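Long-range contact in 3-hydroxyadipyl-CoA dehydrogenase (Escherichia coli, PDB 3MOG), which oxidises 3-hydroxyadipyl-CoA to 3-oxoadipyl-CoA with NAD+ in the breakdown of phenylacetate: residues Gly437-Gln449 with Tyr457-Ser471. Residues are numbered along the deposited sequence; the frame is centred on the assembly and turned at random.
Sequences GWQRILRLLENLQ and YRPCSLLRQRALLES
W438 and E470 meet where the last two helices of the chain, 438-452 and 461-473, pack as a helical hairpin in the second of the chain's two 3-hydroxyacyl-CoA dehydrogenase C-terminal domains. The axes of 438-449 and 461-471 come within 8.4 Å, with 134° between their N-to-C directions. E470 reaches the start of the first helix with its chain extended and CG anti to the backbone N (chi1 -163°). Its carboxylate takes the first backbone N-H groups of that helix. E470 OE2 accepts from W438 N at 2.9 Å, on its syn side but tilted out of the carboxylate plane. E470 OE1 accepts twice, from Q439 N above the carboxylate plane and from Q439 NE2 on its anti lone pair. Q439 NE2 lies 3.0 Å from E470 OE1, in a nearly straight bond (172°). An alanine in place of E470 would probably leave the W438 and Q439 amides without these acceptors and the Q439 side chain freer to turn.

The W438 ring sits as a knob among L463, R466, A467 and E470. R466 runs alongside it, with CB and CD over one face, and its guanidinium goes on to E412. L463 CD1 meets the ring edge at CE3. In return L463 is a knob among W438, I441, L442 and L445. L442 splits its branches: L442 CD2 touches A467 CB at 3.6 Å, while CD1 lies against P459 CB. Nearer the turn, L448 CB rests against Y457 CB. R464 NE bonds the backbone O of H451 of a neighbouring subunit. R464 NH1 makes a salt bridge to E446 OE2 at 2.8 Å, with that oxygen near the guanidinium plane, and a water links R464 NH2 to Q449 NE2.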
loop_
_atom_site.group_PDB
_atom_site.type_symbol
_atom_site.label_atom_id
_atom_site.label_comp_id
_atom_site.label_asym_id
_atom_site.label_seq_id
_atom_site.Cartn_x
_atom_site.Cartn_y
_atom_site.Cartn_z
ATOM N N GLY C 437 -24.093 0.938 -20.108
ATOM C CA GLY C 437 -23.298 1.780 -20.962
ATOM C C GLY C 437 -21.902 1.947 -20.400
ATOM O O GLY C 437 -21.736 2.446 -19.283
ATOM N N TRP C 438 -20.906 1.530 -21.177
ATOM C CA TRP C 438 -19.497 1.647 -20.784
ATOM C C TRP C 438 -18.975 3.069 -20.553
ATOM O O TRP C 438 -18.201 3.304 -19.621
ATOM C CB TRP C 438 -18.604 0.895 -21.776
ATOM C CG TRP C 438 -18.960 -0.570 -21.897
ATOM C CD1 TRP C 438 -19.500 -1.197 -22.994
ATOM C CD2 TRP C 438 -18.833 -1.584 -20.884
ATOM N NE1 TRP C 438 -19.703 -2.530 -22.727
ATOM C CE2 TRP C 438 -19.292 -2.800 -21.451
ATOM C CE3 TRP C 438 -18.365 -1.589 -19.563
ATOM C CZ2 TRP C 438 -19.293 -4.005 -20.742
ATOM C CZ3 TRP C 438 -18.372 -2.790 -18.861
ATOM C CH2 TRP C 438 -18.841 -3.977 -19.452
ATOM N N GLN C 439 -19.413 4.018 -21.381
ATOM C CA GLN C 439 -18.995 5.400 -21.231
ATOM C C GLN C 439 -19.581 6.008 -19.975
ATOM O O GLN C 439 -18.942 6.833 -19.325
ATOM C CB GLN C 439 -19.405 6.236 -22.436
ATOM C CG GLN C 439 -18.613 5.945 -23.676
ATOM C CD GLN C 439 -19.268 6.534 -24.896
ATOM O OE1 GLN C 439 -18.872 7.596 -25.364
ATOM N NE2 GLN C 439 -20.302 5.864 -25.401
ATOM N N ARG C 440 -20.796 5.582 -19.649
ATOM C CA ARG C 440 -21.486 6.020 -18.451
ATOM C C ARG C 440 -20.796 5.532 -17.172
ATOM O O ARG C 440 -20.649 6.296 -16.220
ATOM C CB ARG C 440 -22.939 5.538 -18.483
ATOM C CG ARG C 440 -23.782 6.108 -17.357
ATOM C CD ARG C 440 -25.246 5.786 -17.528
ATOM N NE ARG C 440 -25.987 6.345 -16.407
ATOM C CZ ARG C 440 -27.311 6.329 -16.299
ATOM N NH1 ARG C 440 -27.871 6.853 -15.221
ATOM N NH2 ARG C 440 -28.071 5.771 -17.250
ATOM N N ILE C 441 -20.398 4.264 -17.154
ATOM C CA ILE C 441 -19.664 3.700 -16.016
ATOM C C ILE C 441 -18.302 4.373 -15.901
ATOM O O ILE C 441 -17.887 4.758 -14.806
ATOM C CB ILE C 441 -19.497 2.155 -16.127
ATOM C CG1 ILE C 441 -20.867 1.463 -16.136
ATOM C CG2 ILE C 441 -18.600 1.604 -15.001
ATOM C CD1 ILE C 441 -21.764 1.844 -14.979
ATOM N N LEU C 442 -17.636 4.544 -17.042
ATOM C CA LEU C 442 -16.347 5.236 -17.092
ATOM C C LEU C 442 -16.395 6.647 -16.517
ATOM O O LEU C 442 -15.566 6.992 -15.683
ATOM C CB LEU C 442 -15.795 5.279 -18.525
ATOM C CG LEU C 442 -14.531 6.084 -18.732
ATOM C CD1 LEU C 442 -13.314 5.336 -18.154
ATOM C CD2 LEU C 442 -14.333 6.440 -20.193
ATOM N N ARG C 443 -17.365 7.452 -16.957
ATOM C CA ARG C 443 -17.476 8.847 -16.506
ATOM C C ARG C 443 -17.652 8.969 -14.976
ATOM O O ARG C 443 -17.004 9.799 -14.329
ATOM C CB ARG C 443 -18.620 9.555 -17.236
ATOM C CG ARG C 443 -18.855 11.006 -16.787
ATOM C CD ARG C 443 -19.930 11.683 -17.625
ATOM N NE ARG C 443 -21.166 10.897 -17.680
ATOM C CZ ARG C 443 -22.187 11.156 -18.489
ATOM N NH1 ARG C 443 -22.143 12.195 -19.317
ATOM N NH2 ARG C 443 -23.260 10.376 -18.460
ATOM N N LEU C 444 -18.525 8.126 -14.436
ATOM C CA LEU C 444 -18.785 8.031 -13.010
ATOM C C LEU C 444 -17.512 7.724 -12.213
ATOM O O LEU C 444 -17.146 8.479 -11.304
ATOM C CB LEU C 444 -19.847 6.966 -12.779
ATOM C CG LEU C 444 -20.202 6.463 -11.382
ATOM C CD1 LEU C 444 -20.612 7.581 -10.469
ATOM C CD2 LEU C 444 -21.363 5.511 -11.558
ATOM N N LEU C 445 -16.825 6.646 -12.577
ATOM C CA LEU C 445 -15.605 6.254 -11.875
ATOM C C LEU C 445 -14.519 7.328 -11.957
ATOM O O LEU C 445 -13.852 7.590 -10.950
ATOM C CB LEU C 445 -15.101 4.869 -12.329
ATOM C CG LEU C 445 -15.992 3.674 -11.930
ATOM C CD1 LEU C 445 -15.534 2.404 -12.567
ATOM C CD2 LEU C 445 -16.048 3.454 -10.429
ATOM N N GLU C 446 -14.374 7.975 -13.122
ATOM C CA GLU C 446 -13.437 9.110 -13.285
ATOM C C GLU C 446 -13.762 10.249 -12.340
ATOM O O GLU C 446 -12.852 10.833 -11.738
ATOM C CB GLU C 446 -13.400 9.642 -14.725
ATOM C CG GLU C 446 -12.630 8.763 -15.702
ATOM C CD GLU C 446 -12.606 9.316 -17.126
ATOM O OE1 GLU C 446 -13.638 9.838 -17.583
ATOM O OE2 GLU C 446 -11.554 9.223 -17.791
ATOM N N ASN C 447 -15.055 10.549 -12.189
ATOM C CA ASN C 447 -15.492 11.581 -11.236
ATOM C C ASN C 447 -15.218 11.187 -9.795
ATOM O O ASN C 447 -14.701 11.989 -9.023
ATOM C CB ASN C 447 -16.970 11.918 -11.418
ATOM C CG ASN C 447 -17.208 12.920 -12.537
ATOM O OD1 ASN C 447 -16.377 13.789 -12.805
ATOM N ND2 ASN C 447 -18.339 12.791 -13.199
ATOM N N LEU C 448 -15.537 9.944 -9.440
ATOM C CA LEU C 448 -15.193 9.429 -8.107
ATOM C C LEU C 448 -13.687 9.488 -7.828
ATOM O O LEU C 448 -13.276 9.923 -6.756
ATOM C CB LEU C 448 -15.731 8.015 -7.913
ATOM C CG LEU C 448 -17.259 7.899 -7.939
ATOM C CD1 LEU C 448 -17.650 6.477 -7.791
ATOM C CD2 LEU C 448 -17.897 8.732 -6.820
ATOM N N GLN C 449 -12.887 9.089 -8.823
ATOM C CA GLN C 449 -11.421 9.087 -8.751
ATOM C C GLN C 449 -10.890 10.498 -8.560
ATOM O O GLN C 449 -10.007 10.720 -7.742
ATOM C CB GLN C 449 -10.813 8.457 -10.021
ATOM C CG GLN C 449 -9.277 8.455 -10.086
ATOM C CD GLN C 449 -8.742 8.169 -11.484
ATOM O OE1 GLN C 449 -7.664 7.586 -11.643
ATOM N NE2 GLN C 449 -9.499 8.576 -12.512
ATOM N N TYR C 457 -10.605 4.146 -7.015
ATOM C CA TYR C 457 -11.653 4.448 -7.977
ATOM C C TYR C 457 -11.157 4.544 -9.429
ATOM O O TYR C 457 -11.908 4.975 -10.296
ATOM C CB TYR C 457 -12.493 5.671 -7.529
ATOM C CG TYR C 457 -13.201 5.368 -6.249
ATOM C CD1 TYR C 457 -14.310 4.530 -6.234
ATOM C CD2 TYR C 457 -12.721 5.854 -5.031
ATOM C CE1 TYR C 457 -14.933 4.196 -5.046
ATOM C CE2 TYR C 457 -13.345 5.537 -3.843
ATOM C CZ TYR C 457 -14.441 4.703 -3.850
ATOM O OH TYR C 457 -15.052 4.379 -2.661
ATOM N N ARG C 458 -9.912 4.117 -9.684
ATOM C CA ARG C 458 -9.390 4.072 -11.050
ATOM C C ARG C 458 -10.257 3.189 -11.961
ATOM O O ARG C 458 -10.597 2.057 -11.602
ATOM C CB ARG C 458 -7.910 3.644 -11.088
ATOM C CG ARG C 458 -7.596 2.161 -10.748
ATOM C CD ARG C 458 -7.523 1.274 -11.983
ATOM N NE ARG C 458 -7.367 -0.139 -11.645
ATOM C CZ ARG C 458 -8.378 -0.943 -11.346
ATOM N NH1 ARG C 458 -9.608 -0.462 -11.333
ATOM N NH2 ARG C 458 -8.158 -2.217 -11.043
ATOM N N PRO C 459 -10.656 3.727 -13.127
ATOM C CA PRO C 459 -11.230 2.896 -14.184
ATOM C C PRO C 459 -10.142 1.948 -14.674
ATOM O O PRO C 459 -8.986 2.383 -14.873
ATOM C CB PRO C 459 -11.500 3.897 -15.296
ATOM C CG PRO C 459 -11.567 5.225 -14.624
ATOM C CD PRO C 459 -10.611 5.152 -13.506
ATOM N N CYS C 460 -10.460 0.666 -14.833
ATOM C CA CYS C 460 -9.415 -0.256 -15.273
ATOM C C CYS C 460 -9.183 -0.105 -16.779
ATOM O O CYS C 460 -10.026 0.445 -17.487
ATOM C CB CYS C 460 -9.691 -1.711 -14.856
ATOM S SG CYS C 460 -10.919 -2.512 -15.830
ATOM N N SER C 461 -8.043 -0.590 -17.260
ATOM C CA SER C 461 -7.644 -0.361 -18.650
ATOM C C SER C 461 -8.687 -0.893 -19.665
ATOM O O SER C 461 -8.972 -0.225 -20.672
ATOM C CB SER C 461 -6.220 -0.890 -18.877
ATOM O OG SER C 461 -5.965 -1.153 -20.244
ATOM N N LEU C 462 -9.309 -2.035 -19.353
ATOM C CA LEU C 462 -10.368 -2.617 -20.213
ATOM C C LEU C 462 -11.667 -1.805 -20.225
ATOM O O LEU C 462 -12.398 -1.807 -21.224
ATOM C CB LEU C 462 -10.655 -4.087 -19.839
ATOM C CG LEU C 462 -11.610 -4.890 -20.739
ATOM C CD1 LEU C 462 -11.079 -4.963 -22.179
ATOM C CD2 LEU C 462 -11.833 -6.292 -20.177
ATOM N N LEU C 463 -11.965 -1.119 -19.122
ATOM C CA LEU C 463 -13.098 -0.209 -19.108
ATOM C C LEU C 463 -12.878 0.939 -20.081
ATOM O O LEU C 463 -13.767 1.207 -20.900
ATOM C CB LEU C 463 -13.445 0.299 -17.700
ATOM C CG LEU C 463 -14.603 1.297 -17.528
ATOM C CD1 LEU C 463 -15.941 0.783 -18.039
ATOM C CD2 LEU C 463 -14.745 1.709 -16.071
ATOM N N ARG C 464 -11.713 1.594 -20.025
ATOM C CA ARG C 464 -11.405 2.662 -21.014
ATOM C C ARG C 464 -11.504 2.118 -22.437
ATOM O O ARG C 464 -12.072 2.766 -23.316
ATOM C CB ARG C 464 -10.016 3.299 -20.817
ATOM C CG ARG C 464 -9.743 3.828 -19.396
ATOM C CD ARG C 464 -8.517 4.741 -19.368
ATOM N NE ARG C 464 -8.333 5.329 -18.048
ATOM C CZ ARG C 464 -8.919 6.442 -17.616
ATOM N NH1 ARG C 464 -9.735 7.140 -18.403
ATOM N NH2 ARG C 464 -8.668 6.873 -16.390
ATOM N N GLN C 465 -10.954 0.918 -22.631
ATOM C CA GLN C 465 -10.967 0.213 -23.905
ATOM C C GLN C 465 -12.391 -0.024 -24.394
ATOM O O GLN C 465 -12.682 0.191 -25.574
ATOM C CB GLN C 465 -10.198 -1.105 -23.776
ATOM C CG GLN C 465 -10.156 -2.016 -25.012
ATOM C CD GLN C 465 -9.195 -3.213 -24.830
ATOM O OE1 GLN C 465 -9.433 -4.310 -25.364
ATOM N NE2 GLN C 465 -8.112 -3.001 -24.066
ATOM N N ARG C 466 -13.280 -0.437 -23.492
ATOM C CA ARG C 466 -14.669 -0.689 -23.885
ATOM C C ARG C 466 -15.505 0.576 -24.086
ATOM O O ARG C 466 -16.431 0.579 -24.903
ATOM C CB ARG C 466 -15.360 -1.672 -22.943
ATOM C CG ARG C 466 -14.889 -3.097 -23.177
ATOM C CD ARG C 466 -15.860 -4.095 -22.614
ATOM N NE ARG C 466 -15.408 -5.441 -22.914
ATOM C CZ ARG C 466 -15.990 -6.562 -22.500
ATOM N NH1 ARG C 466 -17.074 -6.531 -21.731
ATOM N NH2 ARG C 466 -15.465 -7.726 -22.856
ATOM N N ALA C 467 -15.165 1.642 -23.358
ATOM C CA ALA C 467 -15.816 2.935 -23.535
ATOM C C ALA C 467 -15.479 3.513 -24.900
ATOM O O ALA C 467 -16.363 4.020 -25.593
ATOM C CB ALA C 467 -15.407 3.898 -22.448
ATOM N N LEU C 468 -14.206 3.416 -25.276
ATOM C CA LEU C 468 -13.740 3.823 -26.603
ATOM C C LEU C 468 -14.410 3.076 -27.751
ATOM O O LEU C 468 -14.719 3.692 -28.766
ATOM C CB LEU C 468 -12.221 3.709 -26.720
ATOM C CG LEU C 468 -11.460 4.912 -26.164
ATOM C CD1 LEU C 468 -10.013 4.575 -25.860
ATOM C CD2 LEU C 468 -11.542 6.096 -27.128
ATOM N N LEU C 469 -14.638 1.771 -27.590
ATOM C CA LEU C 469 -15.310 0.977 -28.625
ATOM C C LEU C 469 -16.773 1.387 -28.750
ATOM O O LEU C 469 -17.285 1.527 -29.864
ATOM C CB LEU C 469 -15.173 -0.535 -28.371
ATOM C CG LEU C 469 -13.780 -1.166 -28.568
ATOM C CD1 LEU C 469 -13.606 -2.446 -27.731
ATOM C CD2 LEU C 469 -13.496 -1.449 -30.054
ATOM N N GLU C 470 -17.416 1.622 -27.606
ATOM C CA GLU C 470 -18.812 2.050 -27.543
ATOM C C GLU C 470 -19.055 3.425 -28.183
ATOM O O GLU C 470 -20.112 3.652 -28.777
ATOM C CB GLU C 470 -19.300 2.050 -26.103
ATOM C CG GLU C 470 -20.812 2.088 -25.936
ATOM C CD GLU C 470 -21.219 2.266 -24.495
ATOM O OE1 GLU C 470 -21.005 3.377 -23.948
ATOM O OE2 GLU C 470 -21.749 1.291 -23.912
ATOM N N SER C 471 -18.089 4.330 -28.070
ATOM C CA SER C 471 -18.168 5.613 -28.772
ATOM C C SER C 471 -17.949 5.452 -30.285
ATOM O O SER C 471 -18.444 6.263 -31.067
ATOM C CB SER C 471 -17.213 6.660 -28.172
ATOM O OG SER C 471 -15.860 6.339 -28.426
HETATM O O HOH W 1 -22.443 4.823 -22.019
HETATM O O HOH W 2 -8.985 9.274 -15.033
#